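Local coordinates for protein glyoxylate reductase (Paecilomyces sp. J18, PDB 3WNV) that probably catalyses the NAD(P)H-dependent reduction of glyoxylate to glycolate, as a fungal member of the D-isomer specific 2-hydroxyacid dehydrogenase family, at residues 2-7 with 24-29; 20-25 with 310-315. All coordinates share one frame; numbering follows the deposited sequence.

Contact 1. Residues 2-7 with 24-29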
# COMPACT_ATOMS: atom_id res chain seq x y z
N PRO A 2 16.00 6.63 -33.56
CA PRO A 2 16.59 5.35 -33.17
C PRO A 2 17.04 5.37 -31.70
O PRO A 2 17.03 6.37 -31.03
CB PRO A 2 17.66 5.10 -34.27
CG PRO A 2 17.20 5.89 -35.39
CD PRO A 2 16.56 7.11 -34.82
N SER A 3 17.45 4.21 -31.23
CA SER A 3 18.22 4.10 -30.04
C SER A 3 17.44 4.23 -28.73
O SER A 3 18.04 4.47 -27.74
CB SER A 3 19.33 5.09 -30.00
OG SER A 3 20.23 4.78 -31.01
N GLN A 4 16.17 3.97 -28.75
CA GLN A 4 15.41 3.97 -27.51
C GLN A 4 15.83 2.88 -26.54
O GLN A 4 16.12 1.81 -26.94
CB GLN A 4 13.95 3.79 -27.78
CG GLN A 4 13.37 4.73 -28.76
CD GLN A 4 11.91 4.67 -28.85
OE1 GLN A 4 11.30 3.69 -28.59
NE2 GLN A 4 11.33 5.77 -29.22
N ALA A 5 15.84 3.21 -25.28
CA ALA A 5 16.21 2.26 -24.22
C ALA A 5 15.17 2.23 -23.10
O ALA A 5 14.46 3.23 -22.87
CB ALA A 5 17.59 2.58 -23.68
N ALA A 6 15.09 1.11 -22.41
CA ALA A 6 14.33 1.03 -21.16
C ALA A 6 15.28 0.72 -19.99
O ALA A 6 16.22 -0.06 -20.14
CB ALA A 6 13.25 -0.02 -21.24
N LEU A 7 15.03 1.32 -18.83
CA LEU A 7 15.93 1.13 -17.70
C LEU A 7 15.18 0.49 -16.54
O LEU A 7 14.13 0.98 -16.11
CB LEU A 7 16.50 2.48 -17.27
CG LEU A 7 17.27 2.47 -15.94
CD1 LEU A 7 18.54 1.64 -16.09
CD2 LEU A 7 17.63 3.93 -15.54
N SER A 24 13.36 -6.84 -28.21
CA SER A 24 13.03 -6.71 -29.63
C SER A 24 12.62 -5.27 -29.97
O SER A 24 12.67 -4.88 -31.13
CB SER A 24 11.91 -7.67 -30.01
OG SER A 24 10.68 -7.23 -29.47
N LEU A 25 12.22 -4.51 -28.97
CA LEU A 25 11.79 -3.12 -29.16
C LEU A 25 12.83 -2.10 -28.73
O LEU A 25 12.93 -1.05 -29.35
CB LEU A 25 10.51 -2.84 -28.34
CG LEU A 25 9.35 -3.82 -28.53
CD1 LEU A 25 8.19 -3.53 -27.56
CD2 LEU A 25 8.86 -3.80 -29.95
N VAL A 26 13.55 -2.35 -27.64
CA VAL A 26 14.44 -1.32 -27.10
C VAL A 26 15.69 -1.96 -26.51
O VAL A 26 15.70 -3.15 -26.24
CB VAL A 26 13.74 -0.53 -25.93
CG1 VAL A 26 12.66 0.42 -26.45
CG2 VAL A 26 13.17 -1.51 -24.88
N THR A 27 16.71 -1.15 -26.26
CA THR A 27 17.92 -1.55 -25.54
C THR A 27 17.58 -1.68 -24.07
O THR A 27 17.09 -0.72 -23.46
CB THR A 27 18.99 -0.47 -25.68
OG1 THR A 27 19.36 -0.32 -27.05
CG2 THR A 27 20.22 -0.78 -24.80
N LEU A 28 17.81 -2.85 -23.47
CA LEU A 28 17.47 -3.01 -22.05
C LEU A 28 18.70 -2.65 -21.20
O LEU A 28 19.80 -3.14 -21.46
CB LEU A 28 16.99 -4.45 -21.74
CG LEU A 28 15.81 -4.95 -22.59
CD1 LEU A 28 15.49 -6.43 -22.29
CD2 LEU A 28 14.54 -4.08 -22.41
N LYS A 29 18.49 -1.77 -20.23
CA LYS A 29 19.55 -1.32 -19.31
C LYS A 29 19.09 -1.59 -17.88
O LYS A 29 17.90 -1.61 -17.60
CB LYS A 29 19.84 0.18 -19.49
CG LYS A 29 20.49 0.47 -20.82
CD LYS A 29 21.01 1.90 -20.90
CE LYS A 29 21.45 2.23 -22.31
NZ LYS A 29 22.58 1.40 -22.76
O HOH W 1 20.17 2.47 -26.74
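Ala6 and the backbone of Thr27 and Lys29 carry the pairing of two parallel strands. Ala6 N donates to Thr27 O at 2.9 Å, and Ala6 O takes the N-H of Lys29 at 2.8 Å, nearly along the C=O axis (174°), so both polar groups of Ala6 are spent on one neighbouring strand. One step earlier, Thr27 N reaches Gln4 O over 3.1 Å, lying in that carbonyl's plane. The CA-H of Ala5 and of Leu7 also lean on the carbonyl oxygens of Thr27 and Lys29. The pairing closes the first beta-alpha-beta unit of the chain: strand 5-9, helix 16-21 and strand 27-31, the last forming one edge of a parallel sheet, while Ala5 and Leu7 bond on to strand 51-57.

Val26 leads into the edge strand. Its CB rests 3.5 Å from Gln4 O; CG1, beside the backbone N and anti to the carbonyl carbon (chi1 -74°), meets Gln4 CB at 3.8 Å; CG2 turns to Ala6 CB at 3.9 Å. On the sheet face bearing Ala5 and Leu7, Lys29 CB touches Leu7 CD1, its CE passes 4.1 Å from Ala5 CB, and the chain then bends at chi4, carrying the amine away from strand 5-9. A water donates to Ser3 O and also hydrogen-bonds Thr27 OG1, linking the loop at Ser3 to Thr27.

Contact 2. Residues 20-25 with 310-315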
# COMPACT_ATOMS: atom_id res chain seq x y z
N GLU A 20 12.96 -9.49 -20.64
CA GLU A 20 13.91 -9.78 -21.71
C GLU A 20 13.27 -9.69 -23.08
O GLU A 20 13.90 -9.28 -24.05
CB GLU A 20 14.53 -11.16 -21.52
CG GLU A 20 15.25 -11.31 -20.19
CD GLU A 20 16.59 -10.59 -20.12
OE1 GLU A 20 17.00 -9.90 -21.09
OE2 GLU A 20 17.25 -10.74 -19.06
N ALA A 21 12.00 -10.08 -23.16
CA ALA A 21 11.28 -10.01 -24.42
C ALA A 21 11.21 -8.60 -25.03
O ALA A 21 11.12 -8.45 -26.23
CB ALA A 21 9.89 -10.59 -24.25
N LEU A 22 11.26 -7.57 -24.20
CA LEU A 22 11.22 -6.18 -24.71
C LEU A 22 12.45 -5.79 -25.49
O LEU A 22 12.49 -4.71 -26.09
CB LEU A 22 11.03 -5.18 -23.56
CG LEU A 22 9.75 -5.33 -22.73
CD1 LEU A 22 9.85 -4.48 -21.46
CD2 LEU A 22 8.52 -4.92 -23.54
N SER A 23 13.46 -6.65 -25.50
CA SER A 23 14.69 -6.33 -26.24
C SER A 23 14.47 -6.28 -27.74
O SER A 23 15.29 -5.73 -28.47
CB SER A 23 15.80 -7.30 -25.89
OG SER A 23 15.61 -8.54 -26.54
N SER A 24 13.36 -6.84 -28.21
CA SER A 24 13.03 -6.71 -29.63
C SER A 24 12.62 -5.27 -29.97
O SER A 24 12.67 -4.88 -31.13
CB SER A 24 11.91 -7.67 -30.01
OG SER A 24 10.68 -7.23 -29.47
N LEU A 25 12.22 -4.51 -28.97
CA LEU A 25 11.79 -3.12 -29.16
C LEU A 25 12.83 -2.10 -28.73
O LEU A 25 12.93 -1.05 -29.35
CB LEU A 25 10.51 -2.84 -28.34
CG LEU A 25 9.35 -3.82 -28.53
CD1 LEU A 25 8.19 -3.53 -27.56
CD2 LEU A 25 8.86 -3.80 -29.95
N ASN A 310 2.24 -2.22 -19.25
CA ASN A 310 2.29 -0.76 -19.37
C ASN A 310 3.51 -0.31 -20.17
O ASN A 310 3.38 0.49 -21.07
CB ASN A 310 2.32 -0.10 -18.00
CG ASN A 310 0.94 0.16 -17.46
OD1 ASN A 310 0.27 1.12 -17.88
ND2 ASN A 310 0.49 -0.68 -16.52
N LEU A 311 4.69 -0.81 -19.82
CA LEU A 311 5.90 -0.50 -20.58
C LEU A 311 5.80 -0.81 -22.07
O LEU A 311 6.18 -0.01 -22.92
CB LEU A 311 7.09 -1.27 -20.01
CG LEU A 311 7.63 -0.65 -18.75
CD1 LEU A 311 8.50 -1.65 -17.98
CD2 LEU A 311 8.40 0.59 -19.14
N ARG A 312 5.31 -1.99 -22.38
CA ARG A 312 5.21 -2.41 -23.77
C ARG A 312 4.23 -1.51 -24.52
O ARG A 312 4.49 -1.08 -25.65
CB ARG A 312 4.79 -3.88 -23.84
CG ARG A 312 4.59 -4.36 -25.27
CD ARG A 312 4.19 -5.82 -25.29
NE ARG A 312 5.31 -6.70 -24.95
CZ ARG A 312 6.23 -7.09 -25.84
NH1 ARG A 312 6.16 -6.66 -27.09
NH2 ARG A 312 7.22 -7.91 -25.48
N SER A 313 3.12 -1.18 -23.87
CA SER A 313 2.13 -0.27 -24.48
C SER A 313 2.75 1.10 -24.71
O SER A 313 2.53 1.73 -25.76
CB SER A 313 0.92 -0.14 -23.55
OG SER A 313 -0.10 0.61 -24.18
N ALA A 314 3.53 1.57 -23.75
CA ALA A 314 4.15 2.89 -23.86
C ALA A 314 5.10 2.95 -25.06
O ALA A 314 5.03 3.86 -25.89
CB ALA A 314 4.88 3.22 -22.60
N ILE A 315 5.98 1.96 -25.13
CA ILE A 315 6.92 1.83 -26.23
C ILE A 315 6.24 1.64 -27.59
O ILE A 315 6.59 2.31 -28.55
CB ILE A 315 7.93 0.68 -25.95
CG1 ILE A 315 8.76 1.01 -24.70
CG2 ILE A 315 8.86 0.45 -27.17
CD1 ILE A 315 9.43 -0.19 -24.11
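Leu22 and Leu25, on and just after a 3-10 turn that follows helix 16-21, face one side of residues 310-315 of helix 297-317, with CA atoms 7.2 Å apart for Leu22 and Arg312 and 7.5 Å for Leu25 and Ile315; no hydrogen bond crosses between them. Leu25 N bonds to Leu22 O within the turn; Leu25 points its CB at the helix, whereas Leu22 reaches it with the end of its side chain.

Arg312 fills much of the interface. Its CG stands anti to the backbone N (chi1 177°) and the chain bends at chi3 (-72°), where NE leaves the extended line. Over one face of the guanidinium, offset toward the rim, lies Leu22 CD2, 3.6 Å above the plane; the same methyl also touches Arg312 CB. Ala21 CB comes in at the edge, 4.0 Å from NH2 and in the plane of the group. Leu25 crosses the arginine at about a right angle, its CD1 3.8 Å from NH1, while NH1 finds its charge partner in Glu316 through a salt bridge, which probably helps to fix the group's rotation. Beyond it, Leu25 CB packs obliquely on Ile315 CG2 at 3.9 Å.

Leu22 also touches strand 27-31 and Leu308, whereas Leu311, whose CB meets Leu22 CD1, touches Cys83 of strand 81-85, so the long C-terminal helix lies beside helix 16-21 against the N-terminal parallel sheet.

Overall arrangement
The two contacts show how one beta-alpha-beta unit is tied in two different ways. Contact 1 joins its strands at the sheet's edge by directional backbone bonds, with buried alanines on the inner strand 5-9 and more open Thr27 and Lys29 on the edge strand. Contact 2 relies on side chains alone, methyl groups gathered round a cation, and joins this unit to a helix some 285 residues further on. Neither is wholly core: buried Ala5, Ala6 and Val26 give way to exposed Thr27 in contact 1, buried Leu22 and Leu311 to exposed Ala21 in contact 2. Their centres lie about 8 Å apart, they share Ser24 and Leu25, and they meet directly where Leu28 packs on Leu22 and Val26 on Ile315.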